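Local coordinates for large exoprotein involved in heme utilization or adhesion (Yersinia kristensenii ATCC 33638, PDB 5E3E) that is the toxic C-terminal domain of a CdiA contact-dependent inhibition protein, a member of the RNase A superfamily and probably an RNA-cleaving nuclease, held here by its CdiI immunity protein, at residues G62-D67 and I93-D98; S29-R34 and V72-S77. One frame throughout, in Å; residues are numbered along the deposited sequence. Where two conformers were deposited one is given.

How the interactions relate
Both interactions are mostly buried antiparallel strand pairings in one curved sheet, on opposite sides of the chain's centre, with their own centres about 20 Å apart. Strand 86-97 relates them: it is one partner in interaction 1, while its earlier part pairs with strand 75-79, which carries half of interaction 2. Helix 34-47 lies against aliphatic or aromatic side chains of both. Their chemistry differs. Interaction 1 joins isoleucines and a leucine through four backbone bonds, and its Tyr63 and Glu65 side meets the immunity protein extensively; interaction 2 reaches it through Ser29 N. Interaction 2 is smaller, 298 against 482 Å², richer in serine, includes a glycine, and runs out to a water-bridged, exposed threonine.

Interaction 1 (G62-D67 and I93-D98)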
loop_
_atom_site.group_PDB
_atom_site.type_symbol
_atom_site.label_atom_id
_atom_site.label_comp_id
_atom_site.label_asym_id
_atom_site.label_seq_id
_atom_site.Cartn_x
_atom_site.Cartn_y
_atom_site.Cartn_z
ATOM N N GLY B 62 4.156 -12.862 1.097
ATOM C CA GLY B 62 5.306 -12.253 0.439
ATOM C C GLY B 62 5.822 -11.014 1.147
ATOM O O GLY B 62 7.038 -10.727 1.108
ATOM N N TYR B 63 4.908 -10.270 1.759
ATOM C CA TYR B 63 5.227 -8.977 2.400
ATOM C C TYR B 63 4.517 -8.867 3.730
ATOM O O TYR B 63 3.576 -9.617 3.997
ATOM C CB TYR B 63 4.798 -7.805 1.485
ATOM C CG TYR B 63 5.436 -7.906 0.124
ATOM C CD1 TYR B 63 4.845 -8.660 -0.895
ATOM C CD2 TYR B 63 6.698 -7.368 -0.109
ATOM C CE1 TYR B 63 5.452 -8.808 -2.137
ATOM C CE2 TYR B 63 7.320 -7.504 -1.341
ATOM C CZ TYR B 63 6.709 -8.217 -2.358
ATOM O OH TYR B 63 7.310 -8.403 -3.604
ATOM N N LEU B 64 4.918 -7.882 4.514
ATOM C CA LEU B 64 4.235 -7.510 5.753
ATOM C C LEU B 64 4.177 -5.979 5.872
ATOM O O LEU B 64 5.175 -5.286 5.703
ATOM C CB LEU B 64 4.944 -8.089 6.973
ATOM C CG LEU B 64 4.317 -7.768 8.355
ATOM C CD1 LEU B 64 3.028 -8.544 8.599
ATOM C CD2 LEU B 64 5.317 -8.045 9.449
ATOM N N GLU B 65 2.985 -5.493 6.171
ATOM C CA GLU B 65 2.719 -4.077 6.459
ATOM C C GLU B 65 2.918 -3.808 7.937
ATOM O O GLU B 65 2.350 -4.515 8.776
ATOM C CB GLU B 65 1.246 -3.789 6.116
ATOM C CG GLU B 65 0.728 -2.421 6.538
ATOM C CD GLU B 65 -0.766 -2.251 6.316
ATOM O OE1 GLU B 65 -1.395 -3.080 5.582
ATOM O OE2 GLU B 65 -1.305 -1.233 6.860
ATOM N N ILE B 66 3.688 -2.773 8.281
ATOM C CA ILE B 66 3.780 -2.359 9.648
ATOM C C ILE B 66 3.527 -0.873 9.677
ATOM O O ILE B 66 4.106 -0.124 8.901
ATOM C CB ILE B 66 5.114 -2.714 10.325
ATOM C CG1 ILE B 66 6.284 -2.077 9.624
ATOM C CG2 ILE B 66 5.300 -4.242 10.348
ATOM C CD1 ILE B 66 7.552 -2.018 10.451
ATOM N N ASP B 67 2.636 -0.475 10.560
ATOM C CA ASP B 67 2.186 0.906 10.622
ATOM C C ASP B 67 2.747 1.592 11.842
ATOM O O ASP B 67 3.149 0.945 12.826
ATOM C CB ASP B 67 0.657 0.953 10.552
ATOM C CG ASP B 67 0.127 0.441 9.200
ATOM O OD1 ASP B 67 0.527 0.995 8.154
ATOM O OD2 ASP B 67 -0.657 -0.525 9.173
ATOM N N ILE B 93 5.419 1.092 6.669
ATOM C CA ILE B 93 6.610 0.449 6.154
ATOM C C ILE B 93 6.213 -0.893 5.580
ATOM O O ILE B 93 5.378 -1.571 6.157
ATOM C CB ILE B 93 7.643 0.193 7.304
ATOM C CG1 ILE B 93 7.906 1.466 8.147
ATOM C CG2 ILE B 93 8.917 -0.407 6.753
ATOM C CD1 ILE B 93 8.314 2.674 7.432
ATOM N N ILE B 94 6.794 -1.287 4.455
ATOM C CA ILE B 94 6.524 -2.611 3.899
ATOM C C ILE B 94 7.816 -3.388 3.937
ATOM O O ILE B 94 8.830 -2.912 3.396
ATOM C CB ILE B 94 6.030 -2.554 2.431
ATOM C CG1 ILE B 94 4.749 -1.715 2.276
ATOM C CG2 ILE B 94 5.803 -3.967 1.862
ATOM C CD1 ILE B 94 3.647 -2.102 3.200
ATOM N N ILE B 95 7.780 -4.576 4.533
ATOM C CA ILE B 95 8.942 -5.461 4.574
ATOM C C ILE B 95 8.670 -6.755 3.835
ATOM O O ILE B 95 7.528 -7.099 3.550
ATOM C CB ILE B 95 9.413 -5.737 6.010
ATOM C CG1 ILE B 95 8.406 -6.590 6.800
ATOM C CG2 ILE B 95 9.692 -4.437 6.713
ATOM C CD1 ILE B 95 8.950 -7.097 8.123
ATOM N N ALA B 96 9.739 -7.434 3.479
ATOM C CA ALA B 96 9.606 -8.734 2.851
ATOM C C ALA B 96 10.551 -9.715 3.485
ATOM O O ALA B 96 11.662 -9.364 3.869
ATOM C CB ALA B 96 9.888 -8.636 1.376
ATOM N N ARG B 97 10.115 -10.969 3.581
ATOM C CA ARG B 97 10.930 -12.004 4.182
ATOM C C ARG B 97 12.166 -12.190 3.297
ATOM O O ARG B 97 12.036 -12.337 2.081
ATOM C CB ARG B 97 10.120 -13.300 4.282
ATOM C CG ARG B 97 10.703 -14.343 5.227
ATOM C CD ARG B 97 9.859 -15.608 5.256
ATOM N NE ARG B 97 8.467 -15.344 5.623
ATOM C CZ ARG B 97 7.481 -15.156 4.744
ATOM N NH1 ARG B 97 6.257 -14.917 5.174
ATOM N NH2 ARG B 97 7.713 -15.236 3.448
ATOM N N ASP B 98 13.348 -12.161 3.914
ATOM C CA ASP B 98 14.635 -12.257 3.212
ATOM C C ASP B 98 15.649 -12.954 4.125
ATOM O O ASP B 98 16.424 -12.290 4.826
ATOM C CB ASP B 98 15.146 -10.866 2.820
ATOM C CG ASP B 98 16.393 -10.928 1.935
ATOM O OD1 ASP B 98 16.856 -12.046 1.657
ATOM O OD2 ASP B 98 16.908 -9.864 1.518
#
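Ile93 begins the pairing with Ile66 through two nearly straight backbone bonds, Ile93 N to Ile66 O (2.9 Å) and Ile66 N to Ile93 O (3.0 Å). Their side chains cross obliquely: Ile66 CG1 comes within 3.5 Å of Ile93 CB, and its CD1 continues over the same carbon. Ile66 CG1 stands between its own N and carbonyl carbon (chi1 60°), which brings this branch to Ile93.

Ile94 faces the other side of the sheet, opposite Glu65 in a non-hydrogen-bonded pair. Its two branches part: CD1 rests against Glu65 CA (3.9 Å), and CG2 meets Tyr63 CB (4.0 Å). The Glu65 carboxylate leads off to a salt bridge with Arg15 of the CdiI immunity protein.

Ile95 repeats the hydrogen-bonded arrangement with Leu64. Ile95 N gives Leu64 O a bond in the carbonyl plane (2.9 Å), whereas Leu64 N approaches Ile95 O tilted 29° from that plane. The two side chains lie side by side, pointing the same way, with Leu64 CB 3.8 Å from Ile95 CG1.

Ala96 CB returns to the Tyr63 side, touching Tyr63 ring atom CD2 obliquely at 3.7 Å. In one of two modelled conformers, Arg97 NH1 bonds to Lys61 O.

Leu64 and Ile66 face helices 49-58 and 34-47 respectively, and Ile93 also meets the latter. Tyr63, Glu65 and Ile94 face the immunity chain, while strand 105-113 pairs with the other edge of strand 93-97.

Interaction 2 (S29-R34 and V72-S77); sequences SSFTDR and VPIGIS
Phe31 brings ring atom CD1 to within 4.1 Å of Ile74 CD1, the two side chains running alongside each other and pointing the same way. The carbonyl O of Ile74 lies at the edge of the Phe31 ring, near its plane. Ile74 O is also approached by Phe31 CA in a CA-H...O contact (3.3 Å) and accepts a hydrogen bond from Thr32 N (3.0 Å), which lies 34° out of the carbonyl plane.

Gly75 opposes Phe31 in a non-hydrogen-bonded pair whose alpha carbons are only 4.1 Å apart. Gly75 CA comes within 3.1 Å of Ser30 O; Gly75 has no side chain, and the position a beta carbon would take falls within clashing distance of that oxygen.

Ser30 and Ile76 form the hydrogen-bonded pair. Ile76 N binds Ser30 O at 2.9 Å, and Ser30 N returns a bond to Ile76 O. At the far end, the CB atoms of Ser29 and Ser77 meet at 4.0 Å; Ser29 OG bonds to Pro112 O, and Ser29 N to Gln20 of the CdiI immunity protein. Beyond the strand, one water joins Thr32 OG1 to Pro73 O, donating to the carbonyl.

Helix 34-47 and strand 105-113 cover the Phe31 and Ile74 side, whereas Leu16 of helix 13-19 meets Ser30 and Ile76 on the other. Asp33 then takes the N-cap position of helix 34-47. The strand axes, 175° apart in direction and 4.7 Å at closest approach, define an antiparallel pair in the curved sheet, as in RNase A-like folds, where helices pack on a strongly bent antiparallel sheet.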
loop_
_atom_site.group_PDB
_atom_site.type_symbol
_atom_site.label_atom_id
_atom_site.label_comp_id
_atom_site.label_asym_id
_atom_site.label_seq_id
_atom_site.Cartn_x
_atom_site.Cartn_y
_atom_site.Cartn_z
ATOM N N SER B 29 3.636 10.778 -1.011
ATOM C CA SER B 29 4.145 11.341 0.224
ATOM C C SER B 29 5.653 11.117 0.390
ATOM O O SER B 29 6.263 10.273 -0.289
ATOM C CB SER B 29 3.380 10.725 1.383
ATOM O OG SER B 29 3.640 9.315 1.466
ATOM N N SER B 30 6.223 11.850 1.342
ATOM C CA SER B 30 7.662 11.857 1.577
ATOM C C SER B 30 7.943 12.241 3.030
ATOM O O SER B 30 7.339 13.193 3.544
ATOM C CB SER B 30 8.350 12.860 0.658
ATOM O OG SER B 30 9.730 12.933 0.931
ATOM N N PHE B 31 8.874 11.520 3.662
ATOM C CA PHE B 31 9.418 11.904 4.963
ATOM C C PHE B 31 10.198 13.205 4.805
ATOM O O PHE B 31 10.763 13.491 3.750
ATOM C CB PHE B 31 10.363 10.847 5.519
ATOM C CG PHE B 31 9.693 9.551 5.843
ATOM C CD1 PHE B 31 8.847 9.449 6.954
ATOM C CD2 PHE B 31 9.869 8.446 5.029
ATOM C CE1 PHE B 31 8.244 8.259 7.257
ATOM C CE2 PHE B 31 9.278 7.264 5.336
ATOM C CZ PHE B 31 8.438 7.171 6.448
ATOM N N THR B 32 10.205 13.999 5.856
ATOM C CA THR B 32 10.880 15.308 5.838
ATOM C C THR B 32 12.354 15.180 5.452
ATOM O O THR B 32 12.873 15.982 4.703
ATOM C CB THR B 32 10.803 15.918 7.215
ATOM O OG1 THR B 32 9.425 16.028 7.564
ATOM C CG2 THR B 32 11.426 17.326 7.237
ATOM N N ASP B 33 13.021 14.201 6.035
ATOM C CA ASP B 33 14.468 14.044 5.837
ATOM C C ASP B 33 14.904 12.681 6.261
ATOM O O ASP B 33 14.110 11.920 6.787
ATOM C CB ASP B 33 15.267 15.120 6.606
ATOM C CG ASP B 33 14.809 15.302 8.039
ATOM O OD1 ASP B 33 14.676 14.310 8.778
ATOM O OD2 ASP B 33 14.610 16.474 8.443
ATOM N N ARG B 34 16.184 12.373 6.039
ATOM C CA ARG B 34 16.718 11.038 6.357
ATOM C C ARG B 34 16.659 10.712 7.838
ATOM O O ARG B 34 16.306 9.608 8.223
ATOM C CB ARG B 34 18.160 10.887 5.813
ATOM C CG ARG B 34 18.647 9.435 5.754
ATOM C CD ARG B 34 19.936 9.272 4.936
ATOM N NE ARG B 34 19.866 8.092 4.047
ATOM C CZ ARG B 34 20.868 7.627 3.296
ATOM N NH1 ARG B 34 22.066 8.209 3.315
ATOM N NH2 ARG B 34 20.670 6.558 2.526
ATOM N N VAL B 72 3.015 13.873 15.707
ATOM C CA VAL B 72 4.041 14.856 15.332
ATOM C C VAL B 72 4.356 14.650 13.841
ATOM O O VAL B 72 4.553 13.515 13.407
ATOM C CB VAL B 72 5.325 14.714 16.192
ATOM C CG1 VAL B 72 6.449 15.585 15.678
ATOM C CG2 VAL B 72 5.033 15.086 17.649
ATOM N N PRO B 73 4.363 15.742 13.055
ATOM C CA PRO B 73 4.594 15.597 11.610
ATOM C C PRO B 73 5.933 14.999 11.287
ATOM O O PRO B 73 6.967 15.425 11.820
ATOM C CB PRO B 73 4.520 17.035 11.076
ATOM C CG PRO B 73 3.996 17.867 12.170
ATOM C CD PRO B 73 4.246 17.151 13.451
ATOM N N ILE B 74 5.905 14.016 10.387
ATOM C CA ILE B 74 7.103 13.355 9.909
ATOM C C ILE B 74 7.301 13.494 8.408
ATOM O O ILE B 74 8.250 12.948 7.847
ATOM C CB ILE B 74 7.149 11.864 10.384
ATOM C CG1 ILE B 74 5.876 11.054 10.032
ATOM C CG2 ILE B 74 7.313 11.806 11.882
ATOM C CD1 ILE B 74 5.455 11.086 8.617
ATOM N N GLY B 75 6.444 14.260 7.741
ATOM C CA GLY B 75 6.514 14.430 6.319
ATOM C C GLY B 75 5.270 15.084 5.755
ATOM O O GLY B 75 4.468 15.699 6.517
ATOM N N ILE B 76 5.159 14.962 4.430
ATOM C CA ILE B 76 4.160 15.655 3.643
ATOM C C ILE B 76 3.495 14.689 2.669
ATOM O O ILE B 76 4.069 13.664 2.290
ATOM C CB ILE B 76 4.717 16.867 2.866
ATOM C CG1 ILE B 76 5.855 16.450 1.921
ATOM C CG2 ILE B 76 5.151 17.953 3.861
ATOM C CD1 ILE B 76 6.335 17.520 0.968
ATOM N N SER B 77 2.296 15.086 2.267
ATOM C CA SER B 77 1.495 14.336 1.317
ATOM C C SER B 77 0.728 15.270 0.415
ATOM O O SER B 77 0.276 16.317 0.840
ATOM C CB SER B 77 0.535 13.410 2.050
ATOM O OG SER B 77 -0.242 12.626 1.138
HETATM O O HOH W 1 9.936 15.865 10.691
#